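PDB 2DDZ: 190aa long hypothetical protein from Pyrococcus horikoshii, which is of unknown function but assembles as a hexamer and belongs to the DUF366 family, which is grouped with the class II tRNA synthetase-like folds. Local coordinates for residues E[67-72]-E[163-168]; E[35-40]-E[171-176]. One frame throughout, in Å; residues are numbered along the deposited sequence.

How the contacts relate
Contacts 1 and 2 are both buried and both lay helix 161-184 over one mixed sheet, their centres about 10 Å apart. Contact 1 uses an early turn of the helix against strand 68-75; contact 2 uses a later turn against strand 36-45, the antiparallel neighbour of that strand. Backbone bonds join the two: His70 N lies 2.8 Å from Phe40 O, and Val38 N lies 3.0 Å from Ile72 O. The chemistry differs along the helix. In 67-72 with 163-168 a tyrosine hydroxyl bonds to a serine beside apolar packing, whereas 35-40 with 171-176 meet through aliphatic carbon alone and bury less surface, 125 against 189 Å².

Contact 1. Residues E[67-72]-E[163-168]; sequences DMVHYI and EFMERS
Val69 and Tyr71 meet Phe164, Met165 and Ser168 in a buried strand-to-helix contact, where helix 161-184 lies over one face of the mixed sheet. The axes of strand 68-72 and helix 163-168 run nearly parallel, at 22° and 10.2 Å apart; Val69 meets Met165, and Tyr71 reaches Phe164 and Ser168, one helical turn apart. Val69 supplies the apolar part: its CG1 approaches Met165 CG at 3.8 Å, and CG2 also borders that carbon. The polar part is the hydrogen bond from Tyr71 OH to Ser168 OG, 2.8 Å, with OG at the edge of the tyrosine ring and in its plane. This is layered alpha/beta packing: Val69 points toward the helix and the ring of Tyr71 extends to it, while His70, between them, points away and stacks on Phe40. Ser168 OG, set between its backbone N and carbonyl carbon (chi1 62°), donates in turn to Phe164 O at 2.7 Å, from 43° out of the carbonyl plane. Phe164 O also accepts the backbone hydrogen bond from Ser168 N. Replacing Ser168 with alanine would probably leave the buried Tyr71 hydroxyl without its acceptor and Phe164 O without its second donor. Tyr71 OH also lies 3.4 Å from Phe164 CE2, the two side chains crossing at about a right angle. Beyond this pair, Phe164 meets Tyr102 edge-to-face and touches Leu98 and Leu99 of helix 81-100.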
ATOM      1  N   ASP E  67      19.794   9.173 -33.186  1.00 37.75           N
ATOM      2  CA  ASP E  67      20.264   7.827 -32.906  1.00 40.06           C
ATOM      3  C   ASP E  67      20.536   7.645 -31.414  1.00 41.32           C
ATOM      4  O   ASP E  67      21.482   8.220 -30.868  1.00 33.13           O
ATOM      5  CB  ASP E  67      21.528   7.568 -33.719  1.00 40.70           C
ATOM      6  CG  ASP E  67      21.870   6.108 -33.801  1.00 50.89           C
ATOM      7  OD1 ASP E  67      20.931   5.293 -33.946  1.00 56.90           O
ATOM      8  OD2 ASP E  67      23.073   5.780 -33.740  1.00 55.76           O
ATOM      9  N   MET E  68      19.724   6.810 -30.771  1.00 41.26           N
ATOM     10  CA  MET E  68      19.839   6.588 -29.329  1.00 41.85           C
ATOM     11  C   MET E  68      19.548   5.136 -28.950  1.00 39.99           C
ATOM     12  O   MET E  68      18.783   4.446 -29.633  1.00 36.55           O
ATOM     13  CB  MET E  68      18.833   7.528 -28.628  1.00 35.74           C
ATOM     14  CG  MET E  68      18.909   7.684 -27.102  1.00 51.32           C
ATOM     15  SD  MET E  68      17.616   8.796 -26.442  1.00 28.31           S
ATOM     16  CE  MET E  68      18.395  10.224 -26.581  1.00 28.52           C
ATOM     17  N   VAL E  69      20.182   4.669 -27.876  1.00 41.21           N
ATOM     18  CA  VAL E  69      19.941   3.327 -27.344  1.00 43.05           C
ATOM     19  C   VAL E  69      18.878   3.539 -26.248  1.00 47.98           C
ATOM     20  O   VAL E  69      19.103   4.293 -25.291  1.00 41.80           O
ATOM     21  CB  VAL E  69      21.214   2.711 -26.702  1.00 46.80           C
ATOM     22  CG1 VAL E  69      20.854   1.430 -25.960  1.00 48.02           C
ATOM     23  CG2 VAL E  69      22.250   2.398 -27.778  1.00 46.47           C
ATOM     24  N   HIS E  70      17.728   2.889 -26.393  1.00 42.86           N
ATOM     25  CA  HIS E  70      16.632   3.041 -25.435  1.00 43.48           C
ATOM     26  C   HIS E  70      16.447   1.850 -24.510  1.00 43.97           C
ATOM     27  O   HIS E  70      16.596   0.691 -24.926  1.00 37.89           O
ATOM     28  CB  HIS E  70      15.311   3.271 -26.182  1.00 45.85           C
ATOM     29  CG  HIS E  70      15.311   4.480 -27.065  1.00 50.48           C
ATOM     30  ND1 HIS E  70      15.181   5.762 -26.573  1.00 46.23           N
ATOM     31  CD2 HIS E  70      15.434   4.604 -28.409  1.00 46.28           C
ATOM     32  CE1 HIS E  70      15.224   6.622 -27.574  1.00 52.09           C
ATOM     33  NE2 HIS E  70      15.376   5.945 -28.701  1.00 50.36           N
ATOM     34  N   TYR E  71      16.114   2.131 -23.254  1.00 39.48           N
ATOM     35  CA  TYR E  71      15.855   1.064 -22.291  1.00 34.18           C
ATOM     36  C   TYR E  71      14.483   1.310 -21.711  1.00 33.03           C
ATOM     37  O   TYR E  71      14.232   2.362 -21.131  1.00 42.68           O
ATOM     38  CB  TYR E  71      16.863   1.051 -21.136  1.00 39.64           C
ATOM     39  CG  TYR E  71      18.302   0.913 -21.546  1.00 43.16           C
ATOM     40  CD1 TYR E  71      18.980   1.982 -22.125  1.00 47.16           C
ATOM     41  CD2 TYR E  71      18.999  -0.283 -21.340  1.00 39.83           C
ATOM     42  CE1 TYR E  71      20.321   1.876 -22.489  1.00 41.35           C
ATOM     43  CE2 TYR E  71      20.350  -0.402 -21.705  1.00 33.08           C
ATOM     44  CZ  TYR E  71      21.000   0.689 -22.279  1.00 35.36           C
ATOM     45  OH  TYR E  71      22.321   0.605 -22.635  1.00 37.69           O
ATOM     46  N   ILE E  72      13.590   0.348 -21.873  1.00 32.52           N
ATOM     47  CA  ILE E  72      12.254   0.485 -21.337  1.00 30.22           C
ATOM     48  C   ILE E  72      12.034  -0.607 -20.328  1.00 33.68           C
ATOM     49  O   ILE E  72      12.020  -1.793 -20.651  1.00 28.92           O
ATOM     50  CB  ILE E  72      11.203   0.424 -22.431  1.00 35.63           C
ATOM     51  CG1 ILE E  72      11.204   1.755 -23.172  1.00 30.45           C
ATOM     52  CG2 ILE E  72       9.824   0.149 -21.836  1.00 31.34           C
ATOM     53  CD1 ILE E  72      10.606   1.632 -24.502  1.00 62.74           C
ATOM     54  N   GLU E 163      27.324  -3.984 -29.065  1.00 43.76           N
ATOM     55  CA  GLU E 163      27.963  -4.696 -27.967  1.00 45.77           C
ATOM     56  C   GLU E 163      27.599  -4.090 -26.615  1.00 50.33           C
ATOM     57  O   GLU E 163      27.408  -4.812 -25.636  1.00 46.66           O
ATOM     58  CB  GLU E 163      29.481  -4.693 -28.157  1.00 43.47           C
ATOM     59  CG  GLU E 163      30.240  -5.665 -27.252  1.00 52.34           C
ATOM     60  CD  GLU E 163      30.411  -5.156 -25.829  1.00 56.17           C
ATOM     61  OE1 GLU E 163      30.710  -3.956 -25.656  1.00 53.80           O
ATOM     62  OE2 GLU E 163      30.264  -5.961 -24.885  1.00 56.82           O
ATOM     63  N   PHE E 164      27.502  -2.765 -26.554  1.00 51.09           N
ATOM     64  CA  PHE E 164      27.155  -2.115 -25.291  1.00 50.84           C
ATOM     65  C   PHE E 164      25.733  -2.540 -24.881  1.00 44.64           C
ATOM     66  O   PHE E 164      25.501  -2.896 -23.732  1.00 43.51           O
ATOM     67  CB  PHE E 164      27.245  -0.583 -25.414  1.00 45.81           C
ATOM     68  CG  PHE E 164      27.061   0.136 -24.100  1.00 40.56           C
ATOM     69  CD1 PHE E 164      28.058   0.113 -23.128  1.00 31.89           C
ATOM     70  CD2 PHE E 164      25.865   0.789 -23.817  1.00 34.99           C
ATOM     71  CE1 PHE E 164      27.859   0.721 -21.886  1.00 38.61           C
ATOM     72  CE2 PHE E 164      25.656   1.399 -22.581  1.00 42.77           C
ATOM     73  CZ  PHE E 164      26.656   1.367 -21.612  1.00 25.43           C
ATOM     74  N   MET E 165      24.807  -2.496 -25.839  1.00 38.53           N
ATOM     75  CA  MET E 165      23.416  -2.886 -25.625  1.00 44.09           C
ATOM     76  C   MET E 165      23.354  -4.258 -24.930  1.00 50.52           C
ATOM     77  O   MET E 165      22.637  -4.448 -23.945  1.00 51.73           O
ATOM     78  CB  MET E 165      22.663  -2.955 -26.972  1.00 31.87           C
ATOM     79  CG  MET E 165      22.406  -1.594 -27.655  1.00 27.00           C
ATOM     80  SD  MET E 165      21.668  -1.612 -29.267  1.00 27.08           S
ATOM     81  CE  MET E 165      20.217  -2.207 -28.882  1.00 24.00           C
ATOM     82  N   GLU E 166      24.127  -5.207 -25.448  1.00 53.80           N
ATOM     83  CA  GLU E 166      24.182  -6.560 -24.905  1.00 52.40           C
ATOM     84  C   GLU E 166      24.731  -6.619 -23.472  1.00 44.58           C
ATOM     85  O   GLU E 166      24.129  -7.238 -22.589  1.00 38.00           O
ATOM     86  CB  GLU E 166      25.059  -7.443 -25.807  1.00 49.90           C
ATOM     87  CG  GLU E 166      24.980  -8.942 -25.549  1.00 66.00           C
ATOM     88  CD  GLU E 166      23.687  -9.545 -26.057  1.00 75.71           C
ATOM     89  OE1 GLU E 166      23.130  -8.995 -27.033  1.00 76.81           O
ATOM     90  OE2 GLU E 166      23.234 -10.570 -25.497  1.00 83.26           O
ATOM     91  N   ARG E 167      25.880  -5.983 -23.241  1.00 38.56           N
ATOM     92  CA  ARG E 167      26.501  -6.036 -21.920  1.00 44.69           C
ATOM     93  C   ARG E 167      25.787  -5.238 -20.844  1.00 46.20           C
ATOM     94  O   ARG E 167      25.707  -5.674 -19.692  1.00 40.74           O
ATOM     95  CB  ARG E 167      27.964  -5.579 -21.986  1.00 42.39           C
ATOM     96  CG  ARG E 167      28.752  -6.010 -20.746  1.00 59.35           C
ATOM     97  CD  ARG E 167      30.177  -5.491 -20.745  1.00 62.75           C
ATOM     98  NE  ARG E 167      30.721  -5.468 -22.092  1.00 80.57           N
ATOM     99  CZ  ARG E 167      31.976  -5.150 -22.394  1.00 93.36           C
ATOM    100  NH1 ARG E 167      32.370  -5.153 -23.665  1.00 91.69           N
ATOM    101  NH2 ARG E 167      32.842  -4.836 -21.438  1.00 93.87           N
ATOM    102  N   SER E 168      25.282  -4.067 -21.219  1.00 42.37           N
ATOM    103  CA  SER E 168      24.577  -3.215 -20.269  1.00 43.45           C
ATOM    104  C   SER E 168      23.212  -3.813 -19.925  1.00 45.92           C
ATOM    105  O   SER E 168      22.768  -3.709 -18.781  1.00 43.88           O
ATOM    106  CB  SER E 168      24.433  -1.790 -20.833  1.00 25.38           C
ATOM    107  OG  SER E 168      23.671  -1.785 -22.028  1.00 43.47           O
TER

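Contact 2. Residues E[35-40]-E[171-176]; sequences DSLVVF and ALVEEI
Leu37 CG stands anti to its backbone N (chi1 171°) and, with chi2 at 60°, the side chain brings CD2 to helix 161-184, while Val173 sets CG2 anti to its carbonyl carbon, where it meets that methyl. CD2 is the meeting point for both helix residues: it lies 4.0 Å from Leu172 CB and 4.0 Å from Val173 CG2. The two approaches differ in direction. The side chains of Leu37 and Leu172 cross at about a right angle, and CD2 touches the leucine at CB; against Val173 the approach is slanted and runs methyl to methyl. The CA atoms of Leu37 and Val173, the nearest pair across the segments, are 7.6 Å apart, which leaves the space between the backbones to be bridged by side chains. Leu37 belongs to strand 36-45, between strands 5-8 and 68-75 in the mixed sheet, and its side chain extends to the helix lying over that sheet. Leu6 of strand 5-8 touches both Leu37 and Val173, and Leu91 of helix 81-100 touches Leu172, which places the contact in the layer between sheet and helices. On the same helical segment, Glu175 forms a salt bridge with Arg108 of a second subunit. A long, weak ion pair joins Asp35 to Arg180, further along the helix. Between 35-40 and 171-176 there is no hydrogen bond; the direct contact is apolar, through Leu37 CD2, and carries little directional constraint of its own.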
ATOM      1  N   ASP E  35       7.484  -8.617 -15.254  1.00 32.32           N
ATOM      2  CA  ASP E  35       8.640  -7.737 -15.177  1.00 34.61           C
ATOM      3  C   ASP E  35       9.496  -7.891 -16.421  1.00 41.76           C
ATOM      4  O   ASP E  35       9.811  -9.014 -16.827  1.00 35.51           O
ATOM      5  CB  ASP E  35       9.460  -8.053 -13.922  1.00 37.73           C
ATOM      6  CG  ASP E  35       8.721  -7.688 -12.641  1.00 45.66           C
ATOM      7  OD1 ASP E  35       7.606  -7.130 -12.754  1.00 38.40           O
ATOM      8  OD2 ASP E  35       9.247  -7.946 -11.533  1.00 43.01           O
ATOM      9  N   SER E  36       9.867  -6.764 -17.036  1.00 38.59           N
ATOM     10  CA  SER E  36      10.687  -6.826 -18.237  1.00 29.03           C
ATOM     11  C   SER E  36      11.530  -5.600 -18.582  1.00 35.00           C
ATOM     12  O   SER E  36      11.270  -4.471 -18.149  1.00 30.08           O
ATOM     13  CB  SER E  36       9.817  -7.163 -19.452  1.00 30.83           C
ATOM     14  OG  SER E  36       8.974  -6.080 -19.796  1.00 31.05           O
ATOM     15  N   LEU E  37      12.554  -5.860 -19.388  1.00 32.07           N
ATOM     16  CA  LEU E  37      13.456  -4.841 -19.875  1.00 32.85           C
ATOM     17  C   LEU E  37      13.549  -5.088 -21.380  1.00 37.60           C
ATOM     18  O   LEU E  37      13.859  -6.197 -21.814  1.00 40.18           O
ATOM     19  CB  LEU E  37      14.829  -4.977 -19.210  1.00 24.57           C
ATOM     20  CG  LEU E  37      15.949  -4.099 -19.791  1.00 31.50           C
ATOM     21  CD1 LEU E  37      15.606  -2.609 -19.692  1.00 29.32           C
ATOM     22  CD2 LEU E  37      17.226  -4.402 -19.047  1.00 26.04           C
ATOM     23  N   VAL E  38      13.231  -4.061 -22.161  1.00 38.73           N
ATOM     24  CA  VAL E  38      13.282  -4.133 -23.616  1.00 38.34           C
ATOM     25  C   VAL E  38      14.300  -3.103 -24.085  1.00 42.49           C
ATOM     26  O   VAL E  38      14.175  -1.917 -23.796  1.00 42.47           O
ATOM     27  CB  VAL E  38      11.918  -3.796 -24.251  1.00 45.92           C
ATOM     28  CG1 VAL E  38      12.018  -3.882 -25.777  1.00 35.62           C
ATOM     29  CG2 VAL E  38      10.851  -4.748 -23.730  1.00 43.94           C
ATOM     30  N   VAL E  39      15.307  -3.564 -24.814  1.00 39.35           N
ATOM     31  CA  VAL E  39      16.364  -2.687 -25.304  1.00 33.41           C
ATOM     32  C   VAL E  39      16.342  -2.608 -26.812  1.00 40.04           C
ATOM     33  O   VAL E  39      16.309  -3.626 -27.502  1.00 38.60           O
ATOM     34  CB  VAL E  39      17.729  -3.192 -24.831  1.00 35.51           C
ATOM     35  CG1 VAL E  39      18.829  -2.271 -25.306  1.00 31.36           C
ATOM     36  CG2 VAL E  39      17.720  -3.299 -23.304  1.00 31.12           C
ATOM     37  N   PHE E  40      16.344  -1.385 -27.321  1.00 38.79           N
ATOM     38  CA  PHE E  40      16.339  -1.165 -28.753  1.00 46.23           C
ATOM     39  C   PHE E  40      17.124   0.086 -29.125  1.00 48.82           C
ATOM     40  O   PHE E  40      17.651   0.795 -28.261  1.00 41.38           O
ATOM     41  CB  PHE E  40      14.906  -1.044 -29.273  1.00 41.87           C
ATOM     42  CG  PHE E  40      14.078  -0.016 -28.554  1.00 47.33           C
ATOM     43  CD1 PHE E  40      13.691  -0.223 -27.234  1.00 44.03           C
ATOM     44  CD2 PHE E  40      13.668   1.151 -29.198  1.00 42.31           C
ATOM     45  CE1 PHE E  40      12.872   0.702 -26.567  1.00 42.83           C
ATOM     46  CE2 PHE E  40      12.844   2.090 -28.540  1.00 47.26           C
ATOM     47  CZ  PHE E  40      12.455   1.868 -27.219  1.00 48.76           C
ATOM     48  N   ALA E 171      23.754  -6.291 -17.335  1.00 41.08           N
ATOM     49  CA  ALA E 171      24.141  -5.604 -16.101  1.00 36.77           C
ATOM     50  C   ALA E 171      22.928  -5.090 -15.331  1.00 40.22           C
ATOM     51  O   ALA E 171      22.883  -5.176 -14.105  1.00 40.44           O
ATOM     52  CB  ALA E 171      25.074  -4.435 -16.426  1.00 28.51           C
ATOM     53  N   LEU E 172      21.954  -4.548 -16.059  1.00 42.07           N
ATOM     54  CA  LEU E 172      20.743  -4.018 -15.453  1.00 34.96           C
ATOM     55  C   LEU E 172      19.826  -5.127 -14.940  1.00 34.16           C
ATOM     56  O   LEU E 172      19.222  -4.994 -13.873  1.00 33.44           O
ATOM     57  CB  LEU E 172      20.004  -3.125 -16.452  1.00 35.60           C
ATOM     58  CG  LEU E 172      20.777  -1.873 -16.885  1.00 39.64           C
ATOM     59  CD1 LEU E 172      19.824  -0.916 -17.577  1.00 38.87           C
ATOM     60  CD2 LEU E 172      21.419  -1.201 -15.676  1.00 37.79           C
ATOM     61  N   VAL E 173      19.714  -6.218 -15.689  1.00 32.28           N
ATOM     62  CA  VAL E 173      18.880  -7.323 -15.238  1.00 31.32           C
ATOM     63  C   VAL E 173      19.461  -7.864 -13.932  1.00 38.62           C
ATOM     64  O   VAL E 173      18.732  -8.100 -12.973  1.00 39.52           O
ATOM     65  CB  VAL E 173      18.816  -8.455 -16.284  1.00 35.33           C
ATOM     66  CG1 VAL E 173      18.160  -9.690 -15.679  1.00 36.45           C
ATOM     67  CG2 VAL E 173      18.025  -7.995 -17.492  1.00 40.06           C
ATOM     68  N   GLU E 174      20.779  -8.040 -13.886  1.00 44.78           N
ATOM     69  CA  GLU E 174      21.423  -8.540 -12.672  1.00 47.19           C
ATOM     70  C   GLU E 174      21.204  -7.586 -11.506  1.00 42.22           C
ATOM     71  O   GLU E 174      21.048  -8.014 -10.366  1.00 42.53           O
ATOM     72  CB  GLU E 174      22.921  -8.729 -12.889  1.00 41.42           C
ATOM     73  CG  GLU E 174      23.270  -9.772 -13.924  1.00 67.95           C
ATOM     74  CD  GLU E 174      24.758 -10.048 -13.983  1.00 82.90           C
ATOM     75  OE1 GLU E 174      25.544  -9.201 -13.498  1.00 88.04           O
ATOM     76  OE2 GLU E 174      25.140 -11.107 -14.524  1.00 86.29           O
ATOM     77  N   GLU E 175      21.201  -6.289 -11.796  1.00 42.85           N
ATOM     78  CA  GLU E 175      21.003  -5.285 -10.760  1.00 44.79           C
ATOM     79  C   GLU E 175      19.631  -5.468 -10.136  1.00 45.93           C
ATOM     80  O   GLU E 175      19.487  -5.521  -8.913  1.00 44.07           O
ATOM     81  CB  GLU E 175      21.104  -3.881 -11.355  1.00 42.98           C
ATOM     82  CG  GLU E 175      21.262  -2.778 -10.319  1.00 48.66           C
ATOM     83  CD  GLU E 175      22.510  -2.953  -9.469  1.00 53.05           C
ATOM     84  OE1 GLU E 175      23.577  -3.279 -10.039  1.00 55.35           O
ATOM     85  OE2 GLU E 175      22.430  -2.758  -8.236  1.00 49.88           O
ATOM     86  N   ILE E 176      18.623  -5.571 -10.994  1.00 41.29           N
ATOM     87  CA  ILE E 176      17.256  -5.734 -10.537  1.00 42.00           C
ATOM     88  C   ILE E 176      17.066  -7.022  -9.739  1.00 44.37           C
ATOM     89  O   ILE E 176      16.433  -7.009  -8.684  1.00 45.50           O
ATOM     90  CB  ILE E 176      16.284  -5.701 -11.734  1.00 32.28           C
ATOM     91  CG1 ILE E 176      16.219  -4.276 -12.281  1.00 35.20           C
ATOM     92  CG2 ILE E 176      14.916  -6.200 -11.313  1.00 34.83           C
ATOM     93  CD1 ILE E 176      15.520  -4.145 -13.603  1.00 50.54           C
TER